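Local coordinates for CRISPR-associated protein CasA/Cse1 (Thermus thermophilus, PDB 4AN8) that forms part of the Cascade ribonucleoprotein complex of type I-E CRISPR systems, which probably targets the nucleic acids of invading viruses and plasmids in adaptive immunity, at residues T242-W247 with H277-V282; V21-R26 with H40-I45. All coordinates share one frame; numbering follows the deposited sequence.

Contact 1 (T242-W247 with H277-V282)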
loop_
_atom_site.group_PDB
_atom_site.type_symbol
_atom_site.label_atom_id
_atom_site.label_comp_id
_atom_site.label_asym_id
_atom_site.label_seq_id
_atom_site.Cartn_x
_atom_site.Cartn_y
_atom_site.Cartn_z
ATOM N N THR A 242 -13.690 3.879 -9.046
ATOM C CA THR A 242 -13.378 2.689 -9.818
ATOM C C THR A 242 -12.608 3.025 -11.069
ATOM O O THR A 242 -11.907 2.165 -11.612
ATOM C CB THR A 242 -14.622 1.859 -10.155
ATOM O OG1 THR A 242 -15.397 2.534 -11.150
ATOM C CG2 THR A 242 -15.455 1.671 -8.904
ATOM N N ARG A 243 -12.723 4.268 -11.533
ATOM C CA ARG A 243 -11.942 4.686 -12.704
ATOM C C ARG A 243 -10.483 4.718 -12.261
ATOM O O ARG A 243 -9.597 4.265 -12.950
ATOM C CB ARG A 243 -12.395 6.070 -13.222
ATOM C CG ARG A 243 -11.483 6.662 -14.289
ATOM C CD ARG A 243 -11.959 8.061 -14.793
ATOM N NE ARG A 243 -13.315 8.019 -15.354
ATOM C CZ ARG A 243 -14.380 8.552 -14.748
ATOM N NH1 ARG A 243 -14.268 9.192 -13.582
ATOM N NH2 ARG A 243 -15.567 8.465 -15.315
ATOM N N VAL A 244 -10.244 5.260 -11.086
ATOM C CA VAL A 244 -8.903 5.245 -10.530
ATOM C C VAL A 244 -8.383 3.839 -10.164
ATOM O O VAL A 244 -7.253 3.530 -10.463
ATOM C CB VAL A 244 -8.762 6.263 -9.400
ATOM C CG1 VAL A 244 -7.367 6.166 -8.753
ATOM C CG2 VAL A 244 -8.976 7.658 -9.984
ATOM N N TYR A 245 -9.219 2.989 -9.573
ATOM C CA TYR A 245 -8.857 1.585 -9.298
ATOM C C TYR A 245 -8.450 0.814 -10.557
ATOM O O TYR A 245 -7.683 -0.149 -10.499
ATOM C CB TYR A 245 -10.047 0.836 -8.683
ATOM C CG TYR A 245 -10.292 1.082 -7.203
ATOM C CD1 TYR A 245 -9.495 1.974 -6.459
ATOM C CD2 TYR A 245 -11.328 0.425 -6.553
ATOM C CE1 TYR A 245 -9.730 2.174 -5.110
ATOM C CE2 TYR A 245 -11.569 0.617 -5.203
ATOM C CZ TYR A 245 -10.774 1.481 -4.486
ATOM O OH TYR A 245 -11.052 1.656 -3.153
ATOM N N THR A 246 -9.009 1.201 -11.697
ATOM C CA THR A 246 -8.739 0.468 -12.919
ATOM C C THR A 246 -8.089 1.359 -13.971
ATOM O O THR A 246 -8.241 1.137 -15.155
ATOM C CB THR A 246 -10.043 -0.132 -13.486
ATOM O OG1 THR A 246 -10.938 0.930 -13.844
ATOM C CG2 THR A 246 -10.712 -1.083 -12.432
ATOM N N TRP A 247 -7.358 2.370 -13.518
ATOM C CA TRP A 247 -6.738 3.325 -14.418
ATOM C C TRP A 247 -5.824 2.701 -15.487
ATOM O O TRP A 247 -4.942 1.887 -15.168
ATOM C CB TRP A 247 -5.916 4.305 -13.594
ATOM C CG TRP A 247 -5.516 5.506 -14.348
ATOM C CD1 TRP A 247 -4.338 5.707 -15.013
ATOM C CD2 TRP A 247 -6.306 6.689 -14.554
ATOM N NE1 TRP A 247 -4.345 6.951 -15.613
ATOM C CE2 TRP A 247 -5.542 7.571 -15.341
ATOM C CE3 TRP A 247 -7.586 7.081 -14.148
ATOM C CZ2 TRP A 247 -6.010 8.831 -15.719
ATOM C CZ3 TRP A 247 -8.054 8.328 -14.529
ATOM C CH2 TRP A 247 -7.265 9.189 -15.313
ATOM N N HIS A 277 -10.239 14.317 -6.094
ATOM C CA HIS A 277 -10.348 12.927 -5.663
ATOM C C HIS A 277 -9.133 12.394 -4.909
ATOM O O HIS A 277 -8.003 12.529 -5.346
ATOM C CB HIS A 277 -10.615 12.037 -6.879
ATOM C CG HIS A 277 -10.639 10.573 -6.563
ATOM N ND1 HIS A 277 -11.769 9.926 -6.111
ATOM C CD2 HIS A 277 -9.669 9.633 -6.631
ATOM C CE1 HIS A 277 -11.497 8.647 -5.932
ATOM N NE2 HIS A 277 -10.228 8.445 -6.229
ATOM N N ARG A 278 -9.381 11.770 -3.774
ATOM C CA ARG A 278 -8.345 11.053 -3.045
ATOM C C ARG A 278 -8.730 9.587 -3.020
ATOM O O ARG A 278 -9.850 9.238 -2.675
ATOM C CB ARG A 278 -8.219 11.578 -1.607
ATOM C CG ARG A 278 -7.272 10.771 -0.718
ATOM C CD ARG A 278 -7.026 11.457 0.639
ATOM N NE ARG A 278 -8.276 11.746 1.347
ATOM C CZ ARG A 278 -8.653 11.135 2.464
ATOM N NH1 ARG A 278 -7.862 10.224 3.005
ATOM N NH2 ARG A 278 -9.801 11.441 3.047
ATOM N N ASP A 279 -7.807 8.728 -3.411
ATOM C CA ASP A 279 -8.059 7.292 -3.389
ATOM C C ASP A 279 -8.384 6.845 -1.947
ATOM O O ASP A 279 -7.758 7.287 -0.990
ATOM C CB ASP A 279 -6.844 6.546 -3.966
ATOM C CG ASP A 279 -7.087 5.066 -4.124
ATOM O OD1 ASP A 279 -7.151 4.391 -3.076
ATOM O OD2 ASP A 279 -7.175 4.571 -5.278
ATOM N N PRO A 280 -9.401 5.993 -1.789
ATOM C CA PRO A 280 -9.808 5.510 -0.459
ATOM C C PRO A 280 -8.658 4.865 0.322
ATOM O O PRO A 280 -8.689 4.877 1.545
ATOM C CB PRO A 280 -10.850 4.437 -0.787
ATOM C CG PRO A 280 -11.446 4.888 -2.095
ATOM C CD PRO A 280 -10.298 5.524 -2.861
ATOM N N MET A 281 -7.665 4.292 -0.352
ATOM C CA MET A 281 -6.613 3.602 0.385
ATOM C C MET A 281 -5.465 4.523 0.786
ATOM O O MET A 281 -4.493 4.098 1.428
ATOM C CB MET A 281 -6.109 2.404 -0.402
ATOM C CG MET A 281 -7.131 1.261 -0.444
ATOM S SD MET A 281 -6.608 -0.039 -1.590
ATOM C CE MET A 281 -8.021 -1.159 -1.485
ATOM N N VAL A 282 -5.586 5.798 0.419
ATOM C CA VAL A 282 -4.480 6.719 0.562
ATOM C C VAL A 282 -4.734 7.702 1.688
ATOM O O VAL A 282 -5.832 8.228 1.811
ATOM C CB VAL A 282 -4.258 7.487 -0.762
ATOM C CG1 VAL A 282 -3.289 8.639 -0.569
ATOM C CG2 VAL A 282 -3.803 6.527 -1.856
#
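H277 and V244 open the contact, their side chains reaching toward each other tip to tip. CG of H277 is anti to the backbone N (chi1 176°), which sends the imidazole toward the helix; its CD2 and NE2 are the ring atoms nearest the valine, CD2 4.0 Å from V244 CG2. V244 belongs to the short helix 241-245, and its two methyls divide the work: CG2 serves the histidine, while CG1 takes the next partner, D279, with 3.8 Å from CG1 to OD2. The D279 and Y245 side chains cross at about a right angle, and the carboxylate sits at the edge of the phenol ring, OD2 3.5 Å from Y245 CE1; ring and carboxylate planes are turned 44° apart. The two D279 oxygens have different bonding partners. OD1 uses its anti lone pair to accept from M281 N at 2.8 Å, closing an Asx turn at the start of the type I beta turn D279-V282, whereas OD2 forms a salt bridge with R58 of helix 50-67. An aromatic edge and an arginine therefore share one buried carboxylate oxygen, an arrangement that would favour its charged form. P280 meets the far end of Y245, ring tip to phenol tip, with OH 3.4 Å from P280 CG; P280 CD lies 4.1 Å from Y245 CE1. M281 only brushes the same hydroxyl, its CE 4.5 Å from Y245 OH. Across the two segments the contact is thus side-chain packing, without hydrogen bonds. It packs the end of helix 241-245 against the loop linking strands 261-273 and 284-286. Around this junction, R58 touches both Y245 and M281, M281 also rests on L191 and L193 of strand 191-195, and T321 of helix 320-333 lies against P280.

Contact 2 (V21-R26 with H40-I45)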
loop_
_atom_site.group_PDB
_atom_site.type_symbol
_atom_site.label_atom_id
_atom_site.label_comp_id
_atom_site.label_asym_id
_atom_site.label_seq_id
_atom_site.Cartn_x
_atom_site.Cartn_y
_atom_site.Cartn_z
ATOM N N VAL A 21 -5.404 -17.438 -3.718
ATOM C CA VAL A 21 -6.030 -17.292 -2.406
ATOM C C VAL A 21 -5.706 -18.476 -1.484
ATOM O O VAL A 21 -5.554 -19.605 -1.939
ATOM C CB VAL A 21 -7.588 -17.166 -2.529
ATOM C CG1 VAL A 21 -7.998 -15.841 -3.173
ATOM C CG2 VAL A 21 -8.138 -18.333 -3.333
ATOM N N LEU A 22 -5.621 -18.220 -0.188
ATOM C CA LEU A 22 -5.379 -19.283 0.773
ATOM C C LEU A 22 -6.694 -19.983 1.103
ATOM O O LEU A 22 -7.683 -19.346 1.489
ATOM C CB LEU A 22 -4.733 -18.705 2.029
ATOM C CG LEU A 22 -3.931 -19.589 2.979
ATOM C CD1 LEU A 22 -2.847 -20.355 2.254
ATOM C CD2 LEU A 22 -3.325 -18.710 4.068
ATOM N N LYS A 23 -6.728 -21.296 0.915
ATOM C CA LYS A 23 -7.924 -22.071 1.210
ATOM C C LYS A 23 -7.541 -23.364 1.907
ATOM O O LYS A 23 -6.782 -24.161 1.362
ATOM C CB LYS A 23 -8.680 -22.394 -0.068
ATOM C CG LYS A 23 -9.969 -23.134 0.193
ATOM C CD LYS A 23 -10.766 -23.347 -1.076
ATOM C CE LYS A 23 -12.187 -23.798 -0.731
ATOM N NZ LYS A 23 -12.859 -24.466 -1.891
ATOM N N GLY A 24 -8.061 -23.573 3.111
ATOM C CA GLY A 24 -7.711 -24.747 3.890
ATOM C C GLY A 24 -6.208 -24.911 4.014
ATOM O O GLY A 24 -5.695 -26.022 3.942
ATOM N N GLY A 25 -5.494 -23.802 4.174
ATOM C CA GLY A 25 -4.050 -23.843 4.363
ATOM C C GLY A 25 -3.201 -23.985 3.108
ATOM O O GLY A 25 -1.972 -23.975 3.187
ATOM N N ARG A 26 -3.833 -24.124 1.945
ATOM C CA ARG A 26 -3.069 -24.209 0.696
ATOM C C ARG A 26 -3.462 -23.121 -0.319
ATOM O O ARG A 26 -4.605 -22.625 -0.325
ATOM C CB ARG A 26 -3.164 -25.605 0.073
ATOM C CG ARG A 26 -4.560 -26.045 -0.300
ATOM C CD ARG A 26 -4.529 -27.408 -0.988
ATOM N NE ARG A 26 -3.657 -27.418 -2.170
ATOM C CZ ARG A 26 -4.093 -27.391 -3.429
ATOM N NH1 ARG A 26 -5.398 -27.363 -3.684
ATOM N NH2 ARG A 26 -3.225 -27.397 -4.435
ATOM N N HIS A 40 -16.067 -15.869 1.430
ATOM C CA HIS A 40 -16.000 -16.356 2.807
ATOM C C HIS A 40 -15.142 -17.613 2.957
ATOM O O HIS A 40 -14.638 -17.890 4.034
ATOM C CB HIS A 40 -17.408 -16.619 3.353
ATOM C CG HIS A 40 -18.071 -17.816 2.745
ATOM N ND1 HIS A 40 -18.608 -17.806 1.473
ATOM C CD2 HIS A 40 -18.271 -19.065 3.229
ATOM C CE1 HIS A 40 -19.116 -18.998 1.202
ATOM N NE2 HIS A 40 -18.921 -19.779 2.250
ATOM N N GLU A 41 -14.966 -18.374 1.882
ATOM C CA GLU A 41 -14.215 -19.628 1.972
ATOM C C GLU A 41 -12.692 -19.455 2.021
ATOM O O GLU A 41 -11.989 -20.387 2.403
ATOM C CB GLU A 41 -14.596 -20.576 0.827
ATOM C CG GLU A 41 -16.072 -20.946 0.779
ATOM C CD GLU A 41 -16.411 -21.860 -0.405
ATOM O OE1 GLU A 41 -15.469 -22.442 -0.993
ATOM O OE2 GLU A 41 -17.612 -21.988 -0.745
ATOM N N PHE A 42 -12.179 -18.281 1.631
ATOM C CA PHE A 42 -10.715 -18.066 1.591
ATOM C C PHE A 42 -10.198 -17.196 2.725
ATOM O O PHE A 42 -10.810 -16.188 3.079
ATOM C CB PHE A 42 -10.290 -17.452 0.263
ATOM C CG PHE A 42 -11.003 -18.016 -0.899
ATOM C CD1 PHE A 42 -10.825 -19.350 -1.254
ATOM C CD2 PHE A 42 -11.899 -17.239 -1.618
ATOM C CE1 PHE A 42 -11.507 -19.894 -2.351
ATOM C CE2 PHE A 42 -12.589 -17.781 -2.697
ATOM C CZ PHE A 42 -12.384 -19.108 -3.067
ATOM N N ALA A 43 -9.063 -17.576 3.290
ATOM C CA ALA A 43 -8.501 -16.810 4.395
ATOM C C ALA A 43 -8.093 -15.433 3.885
ATOM O O ALA A 43 -8.273 -14.417 4.564
ATOM C CB ALA A 43 -7.291 -17.547 5.025
ATOM N N ARG A 44 -7.546 -15.401 2.678
ATOM C CA ARG A 44 -7.076 -14.151 2.099
ATOM C C ARG A 44 -6.500 -14.367 0.702
ATOM O O ARG A 44 -6.272 -15.507 0.269
ATOM C CB ARG A 44 -5.985 -13.546 2.982
ATOM C CG ARG A 44 -4.817 -14.464 3.171
ATOM C CD ARG A 44 -3.697 -13.785 3.915
ATOM N NE ARG A 44 -2.599 -14.707 4.166
ATOM C CZ ARG A 44 -2.496 -15.464 5.258
ATOM N NH1 ARG A 44 -3.424 -15.406 6.211
ATOM N NH2 ARG A 44 -1.459 -16.276 5.402
ATOM N N ILE A 45 -6.276 -13.257 0.008
ATOM C CA ILE A 45 -5.479 -13.261 -1.193
ATOM C C ILE A 45 -4.046 -13.408 -0.737
ATOM O O ILE A 45 -3.609 -12.699 0.175
ATOM C CB ILE A 45 -5.674 -11.963 -1.974
ATOM C CG1 ILE A 45 -6.982 -12.051 -2.771
ATOM C CG2 ILE A 45 -4.496 -11.725 -2.892
ATOM C CD1 ILE A 45 -7.359 -10.794 -3.420
#
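L22 and R44 meet at one margin of a small antiparallel three-stranded sheet, in which strand 19-23 runs between 26-30 and 44-45, a short, weakly bonded edge strand. Strand 19-23 leads into 26-30 through a type I' hairpin turn, K23-R26, with G24 and G25 at positive phi.

Two backbone hydrogen bonds join the segments: L22 N to R44 O, 2.8 Å, and A43 N to L22 O, 2.9 Å. V21 faces I45 as an antiparallel non-hydrogen-bonded pair, and V21 CA makes a CA-H...O contact with R44 O.

Apolar packing gathers around F42 and V21. V21 CG2 lies over one face of the phenyl ring in a CH-pi contact, 3.8 Å from the centroid and 22° off the ring normal, while K23 CB and CD approach the ring at its edge. V21 CG1 packs on I45 CG1 at 3.9 Å; I45 in turn rests on L56, H57 and L60 of helix 50-67.

The charged contact is looser. The extended K23 chain runs beside E41, pointing the same way, and NZ reaches E41 OE1 at 3.4 Å in a salt bridge whose hydrogen bond is weak and long; the same OE1 also pairs with R38, whose positive charge lies close to that of K23.

The L22 and R44 side chains lie side by side. R44 CG lies between the backbone N and the carbonyl carbon (chi1 58°), and the chain is extended from CG to NE, which forms a salt bridge with E46. One guanidinium face meets the leucine: L22 CD2 sits over it, offset toward the rim, 3.3 Å from R44 NH2.

In the fold
Contact 2 closes before contact 1 opens, so the two follow one another along the chain. Their centres are about 26 Å apart and their nearest atoms about 10 Å, without touching. Contact 1 is buried, its centre about 12 Å from the centre of the chain; the centre of contact 2 lies farther out, about 21 Å from it, and that contact is partly buried. Helix 50-67, which follows strand 44-45, is their common neighbour: I45 of contact 2 meets it, as do D279 and M281 of contact 1, the methionine also touching L61. One helix thus ties the N-terminal three-stranded sheet to the junction of helix 241-245 with loop 277-282.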